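Local coordinates for protein PmoF1 (Methylocystis sp. ATCC 49242, PDB 6P1E) that binds copper through its PCuAC domain, here as a copper-loaded dimer, and probably serves as a copper chaperone in a methane-oxidizing bacterium, at residues H3-G8 with E13-R18; A27-F32 with M103-E108. One frame throughout, in Å; residues are numbered along the deposited sequence.

Contact 1. Residues H3-G8 with E13-R18. With CU (copper (II) ion), chain E.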
loop_
_atom_site.group_PDB
_atom_site.type_symbol
_atom_site.label_atom_id
_atom_site.label_comp_id
_atom_site.label_asym_id
_atom_site.label_seq_id
_atom_site.Cartn_x
_atom_site.Cartn_y
_atom_site.Cartn_z
ATOM N N HIS B 3 -12.782 1.362 1.022
ATOM C CA HIS B 3 -11.333 1.400 1.170
ATOM C C HIS B 3 -10.731 2.690 0.631
ATOM O O HIS B 3 -9.509 2.825 0.563
ATOM C CB HIS B 3 -10.707 0.195 0.479
ATOM C CG HIS B 3 -11.010 -1.095 1.166
ATOM N ND1 HIS B 3 -12.197 -1.319 1.829
ATOM C CD2 HIS B 3 -10.274 -2.219 1.323
ATOM C CE1 HIS B 3 -12.184 -2.530 2.355
ATOM N NE2 HIS B 3 -11.028 -3.099 2.061
ATOM N N GLU B 4 -11.589 3.615 0.211
ATOM C CA GLU B 4 -11.142 4.952 -0.163
ATOM C C GLU B 4 -12.070 6.004 0.426
ATOM O O GLU B 4 -13.281 5.800 0.523
ATOM C CB GLU B 4 -11.048 5.113 -1.682
ATOM C CG GLU B 4 -12.349 4.959 -2.446
ATOM C CD GLU B 4 -12.154 5.145 -3.943
ATOM O OE1 GLU B 4 -11.260 5.928 -4.333
ATOM O OE2 GLU B 4 -12.885 4.505 -4.726
ATOM N N TYR B 5 -11.479 7.119 0.839
ATOM C CA TYR B 5 -12.203 8.202 1.490
ATOM C C TYR B 5 -11.896 9.521 0.800
ATOM O O TYR B 5 -10.736 9.861 0.576
ATOM C CB TYR B 5 -11.839 8.265 2.972
ATOM C CG TYR B 5 -12.122 6.968 3.690
ATOM C CD1 TYR B 5 -13.335 6.759 4.327
ATOM C CD2 TYR B 5 -11.181 5.948 3.717
ATOM C CE1 TYR B 5 -13.603 5.570 4.978
ATOM C CE2 TYR B 5 -11.439 4.755 4.363
ATOM C CZ TYR B 5 -12.651 4.574 4.995
ATOM O OH TYR B 5 -12.916 3.389 5.642
ATOM N N ASP B 6 -12.948 10.264 0.481
ATOM C CA ASP B 6 -12.809 11.556 -0.175
ATOM C C ASP B 6 -13.005 12.664 0.842
ATOM O O ASP B 6 -13.900 12.589 1.684
ATOM C CB ASP B 6 -13.830 11.712 -1.304
ATOM C CG ASP B 6 -13.731 10.610 -2.343
ATOM O OD1 ASP B 6 -12.640 10.425 -2.918
ATOM O OD2 ASP B 6 -14.747 9.927 -2.581
ATOM N N VAL B 7 -12.142 13.673 0.787
ATOM C CA VAL B 7 -12.360 14.900 1.546
ATOM C C VAL B 7 -11.850 16.079 0.718
ATOM O O VAL B 7 -10.692 16.108 0.295
ATOM C CB VAL B 7 -11.675 14.842 2.937
ATOM C CG1 VAL B 7 -10.166 14.624 2.816
ATOM C CG2 VAL B 7 -11.989 16.098 3.743
ATOM N N GLY B 8 -12.730 17.043 0.468
ATOM C CA GLY B 8 -12.432 18.092 -0.487
ATOM C C GLY B 8 -12.036 17.460 -1.809
ATOM O O GLY B 8 -12.729 16.572 -2.310
ATOM N N GLU B 13 -6.605 6.707 -0.145
ATOM C CA GLU B 13 -6.854 5.403 -0.728
ATOM C C GLU B 13 -6.165 4.311 0.074
ATOM O O GLU B 13 -5.008 4.429 0.474
ATOM C CB GLU B 13 -6.399 5.386 -2.192
ATOM C CG GLU B 13 -7.146 6.411 -3.043
ATOM C CD GLU B 13 -6.768 6.377 -4.512
ATOM O OE1 GLU B 13 -6.030 5.462 -4.919
ATOM O OE2 GLU B 13 -7.214 7.270 -5.265
ATOM N N HIS B 14 -6.940 3.263 0.322
ATOM C CA HIS B 14 -6.498 2.058 1.002
ATOM C C HIS B 14 -5.641 2.329 2.236
ATOM O O HIS B 14 -4.510 1.845 2.344
ATOM C CB HIS B 14 -5.752 1.144 0.045
ATOM C CG HIS B 14 -5.757 -0.276 0.494
ATOM N ND1 HIS B 14 -4.960 -0.725 1.522
ATOM C CD2 HIS B 14 -6.513 -1.330 0.111
ATOM C CE1 HIS B 14 -5.200 -2.005 1.730
ATOM N NE2 HIS B 14 -6.139 -2.397 0.886
ATOM N N PRO B 15 -6.177 3.110 3.180
ATOM C CA PRO B 15 -5.479 3.289 4.454
ATOM C C PRO B 15 -5.298 1.961 5.173
ATOM O O PRO B 15 -6.227 1.153 5.225
ATOM C CB PRO B 15 -6.410 4.214 5.239
ATOM C CG PRO B 15 -7.760 3.947 4.668
ATOM C CD PRO B 15 -7.535 3.679 3.210
ATOM N N TRP B 16 -4.110 1.735 5.713
ATOM C CA TRP B 16 -3.826 0.497 6.415
ATOM C C TRP B 16 -2.725 0.700 7.435
ATOM O O TRP B 16 -2.034 1.713 7.427
ATOM C CB TRP B 16 -3.437 -0.619 5.441
ATOM C CG TRP B 16 -2.133 -0.420 4.707
ATOM C CD1 TRP B 16 -1.876 0.471 3.706
ATOM C CD2 TRP B 16 -0.920 -1.160 4.903
ATOM N NE1 TRP B 16 -0.577 0.341 3.275
ATOM C CE2 TRP B 16 0.033 -0.657 3.994
ATOM C CE3 TRP B 16 -0.542 -2.195 5.764
ATOM C CZ2 TRP B 16 1.333 -1.147 3.921
ATOM C CZ3 TRP B 16 0.747 -2.682 5.690
ATOM C CH2 TRP B 16 1.669 -2.160 4.776
ATOM N N LEU B 17 -2.569 -0.268 8.323
ATOM C CA LEU B 17 -1.486 -0.197 9.286
ATOM C C LEU B 17 -0.914 -1.563 9.572
ATOM O O LEU B 17 -1.594 -2.583 9.441
ATOM C CB LEU B 17 -1.964 0.451 10.583
ATOM C CG LEU B 17 -3.112 -0.248 11.305
ATOM C CD1 LEU B 17 -2.654 -0.734 12.672
ATOM C CD2 LEU B 17 -4.297 0.694 11.432
ATOM N N ARG B 18 0.354 -1.564 9.960
ATOM C CA ARG B 18 1.019 -2.773 10.395
ATOM C C ARG B 18 0.964 -2.816 11.911
ATOM O O ARG B 18 1.502 -1.935 12.583
ATOM C CB ARG B 18 2.460 -2.811 9.896
ATOM C CG ARG B 18 3.187 -4.101 10.217
ATOM C CD ARG B 18 4.205 -4.415 9.142
ATOM N NE ARG B 18 3.564 -4.857 7.906
ATOM C CZ ARG B 18 4.063 -4.674 6.687
ATOM N NH1 ARG B 18 5.218 -4.041 6.520
ATOM N NH2 ARG B 18 3.402 -5.119 5.627
HETATM CU CU CU E . -6.839 -4.284 1.174
#
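At the open end of the N-terminal beta hairpin, where strand 4-7 pairs with strand 10-18, H3 and E4 lie against E13, H14 and P15 beside a copper site at the dimer interface. E4 and E13 form an antiparallel non-hydrogen-bonded pair with CA atoms 4.3 Å apart. Both side chains leave the same face, and the like charges E4 OE1 and E13 OE2 come within 4.4 Å of each other. Beyond this pair, H14 N donates to H3 O over 2.6 Å. The H3 and H14 side chains point the same way; H3 CD2 comes 4.1 Å from H14 CD2, the edge of H3 toward the face of H14, in an offset edge-to-face pair with planes at 68°. H14 NE2 binds copper at 2.0 Å, its ring swung there by a chi1 of -157° that sets CG opposite the backbone N; H34 of the second subunit binds the same ion. Y5 CE2 touches P15 CG at 3.8 Å, the ring meeting proline with its edge. Y5 OH is hydrogen-bonded to D116 N, and Y5 and P15 both pack on I115 of strand 111-120, while E13 and H34 of strand 27-35 belong to the site of another copper ion.

Contact 2. Residues A27-F32 with M103-E108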
loop_
_atom_site.group_PDB
_atom_site.type_symbol
_atom_site.label_atom_id
_atom_site.label_comp_id
_atom_site.label_asym_id
_atom_site.label_seq_id
_atom_site.Cartn_x
_atom_site.Cartn_y
_atom_site.Cartn_z
ATOM N N ALA B 27 2.534 0.960 16.350
ATOM C CA ALA B 27 2.096 0.536 15.023
ATOM C C ALA B 27 2.458 1.614 14.009
ATOM O O ALA B 27 2.772 2.743 14.384
ATOM C CB ALA B 27 0.603 0.271 15.009
ATOM N N SER B 28 2.403 1.259 12.729
ATOM C CA SER B 28 2.715 2.191 11.655
ATOM C C SER B 28 1.538 2.286 10.700
ATOM O O SER B 28 1.035 1.263 10.247
ATOM C CB SER B 28 3.969 1.737 10.903
ATOM O OG SER B 28 5.092 1.705 11.765
ATOM N N PHE B 29 1.124 3.510 10.376
ATOM C CA PHE B 29 -0.033 3.738 9.514
ATOM C C PHE B 29 0.415 4.213 8.144
ATOM O O PHE B 29 1.295 5.071 8.024
ATOM C CB PHE B 29 -0.987 4.761 10.140
ATOM C CG PHE B 29 -2.037 5.276 9.188
ATOM C CD1 PHE B 29 -3.217 4.580 8.993
ATOM C CD2 PHE B 29 -1.842 6.461 8.492
ATOM C CE1 PHE B 29 -4.183 5.053 8.122
ATOM C CE2 PHE B 29 -2.803 6.938 7.621
ATOM C CZ PHE B 29 -3.976 6.233 7.438
ATOM N N TYR B 30 -0.233 3.658 7.124
ATOM C CA TYR B 30 0.146 3.835 5.732
ATOM C C TYR B 30 -1.092 4.124 4.899
ATOM O O TYR B 30 -2.202 3.752 5.271
ATOM C CB TYR B 30 0.845 2.581 5.207
ATOM C CG TYR B 30 2.043 2.140 6.019
ATOM C CD1 TYR B 30 3.179 2.931 6.107
ATOM C CD2 TYR B 30 2.043 0.919 6.676
ATOM C CE1 TYR B 30 4.274 2.524 6.841
ATOM C CE2 TYR B 30 3.134 0.503 7.409
ATOM C CZ TYR B 30 4.247 1.309 7.489
ATOM O OH TYR B 30 5.336 0.896 8.223
ATOM N N ALA B 31 -0.895 4.788 3.766
ATOM C CA ALA B 31 -1.995 5.153 2.884
ATOM C C ALA B 31 -1.447 5.757 1.607
ATOM O O ALA B 31 -0.255 6.040 1.509
ATOM C CB ALA B 31 -2.942 6.128 3.563
ATOM N N PHE B 32 -2.321 5.908 0.620
ATOM C CA PHE B 32 -2.002 6.648 -0.587
ATOM C C PHE B 32 -2.896 7.873 -0.631
ATOM O O PHE B 32 -4.120 7.749 -0.649
ATOM C CB PHE B 32 -2.196 5.772 -1.823
ATOM C CG PHE B 32 -1.533 4.429 -1.716
ATOM C CD1 PHE B 32 -0.256 4.235 -2.204
ATOM C CD2 PHE B 32 -2.180 3.366 -1.110
ATOM C CE1 PHE B 32 0.361 3.002 -2.105
ATOM C CE2 PHE B 32 -1.569 2.134 -1.007
ATOM C CZ PHE B 32 -0.296 1.952 -1.503
ATOM N N MET B 103 -9.917 6.094 12.619
ATOM C CA MET B 103 -8.979 7.192 12.777
ATOM C C MET B 103 -9.586 8.434 12.154
ATOM O O MET B 103 -10.437 8.336 11.269
ATOM C CB MET B 103 -7.636 6.881 12.106
ATOM C CG MET B 103 -7.024 5.537 12.469
ATOM S SD MET B 103 -5.633 5.113 11.398
ATOM C CE MET B 103 -4.525 6.487 11.694
ATOM N N THR B 104 -9.132 9.597 12.602
ATOM C CA THR B 104 -9.506 10.850 11.972
ATOM C C THR B 104 -8.247 11.507 11.440
ATOM O O THR B 104 -7.314 11.785 12.193
ATOM C CB THR B 104 -10.220 11.802 12.953
ATOM O OG1 THR B 104 -11.368 11.153 13.512
ATOM C CG2 THR B 104 -10.657 13.077 12.240
ATOM N N LEU B 105 -8.224 11.742 10.134
ATOM C CA LEU B 105 -7.129 12.467 9.513
ATOM C C LEU B 105 -7.513 13.934 9.443
ATOM O O LEU B 105 -8.640 14.266 9.080
ATOM C CB LEU B 105 -6.820 11.922 8.116
ATOM C CG LEU B 105 -6.593 10.413 8.004
ATOM C CD1 LEU B 105 -6.311 10.029 6.557
ATOM C CD2 LEU B 105 -5.468 9.952 8.916
ATOM N N VAL B 106 -6.573 14.803 9.794
ATOM C CA VAL B 106 -6.817 16.237 9.804
ATOM C C VAL B 106 -5.925 16.910 8.774
ATOM O O VAL B 106 -4.699 16.888 8.889
ATOM C CB VAL B 106 -6.558 16.852 11.194
ATOM C CG1 VAL B 106 -6.952 18.323 11.209
ATOM C CG2 VAL B 106 -7.318 16.084 12.271
ATOM N N PHE B 107 -6.555 17.486 7.757
ATOM C CA PHE B 107 -5.847 18.210 6.711
ATOM C C PHE B 107 -5.992 19.707 6.949
ATOM O O PHE B 107 -7.059 20.170 7.351
ATOM C CB PHE B 107 -6.382 17.822 5.334
ATOM C CG PHE B 107 -6.189 16.371 5.000
ATOM C CD1 PHE B 107 -4.993 15.922 4.463
ATOM C CD2 PHE B 107 -7.198 15.452 5.241
ATOM C CE1 PHE B 107 -4.811 14.583 4.158
ATOM C CE2 PHE B 107 -7.023 14.113 4.940
ATOM C CZ PHE B 107 -5.829 13.678 4.399
ATOM N N GLU B 108 -4.920 20.458 6.712
ATOM C CA GLU B 108 -4.908 21.891 7.009
ATOM C C GLU B 108 -6.047 22.642 6.319
ATOM O O GLU B 108 -6.695 23.490 6.933
ATOM C CB GLU B 108 -3.571 22.521 6.613
ATOM C CG GLU B 108 -3.485 24.009 6.963
ATOM C CD GLU B 108 -2.144 24.631 6.621
ATOM O OE1 GLU B 108 -1.495 24.169 5.658
ATOM O OE2 GLU B 108 -1.742 25.586 7.318
#
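A methionine thioether folded over a phenylalanine ring is the distinctive feature here: M103 reaches F29 from the opposing strand with both its sulfur and its terminal methyl. CE sits over one ring face, 3.8 Å from the F29 centroid and 20° off the normal, in a CH-pi contact. SD approaches more obliquely, near the rim, 3.5 Å from F29 CD1, so the pair is also a Met-aromatic contact. The bend at the end of the M103 chain, with chi3 at 59°, turns CE back over the ring while SD stays beside CD1 and CE1. F29 and M103 extend from opposite directions, and their CA atoms are 10.1 Å apart; strands 27-35 and 100-107 thus face each other across the core of the all-beta PCu(A)C domain, joined here by side chains without a backbone hydrogen bond. L105, two residues along from M103, adds a looser apolar contact, its CD2 lying 4.2 Å from F29 CE2. Replacing F29 with an alanine would probably open a gap in the core and deprive the M103 methyl and sulfur of the aromatic surface they rest on. F29 also packs on P15 and I115, whereas M103 and L105 both touch V46 of strand 41-47.

Contact 2 is entirely buried near the centre of the chain, whereas contact 1 is partly buried and borders the second subunit. Their chemistry follows this difference: carboxylates, imidazoles and copper at the hairpin give way to thioether, aromatic and aliphatic groups in the interior. Contact 1 joins strands adjacent in sequence and sheet, while contact 2 brings together elements far apart in the chain through side chains alone. The two meet where strands 10-18 and 27-35 run as neighbours, with probable hydrogen bonds from Y30 N to W16 O and from E13 N to F32 O. P15, which Y5 touches in contact 1, also packs on F29 of contact 2, and F32 stacks on H14 of the second subunit, carrying strand 27-35 back to the copper-binding interface.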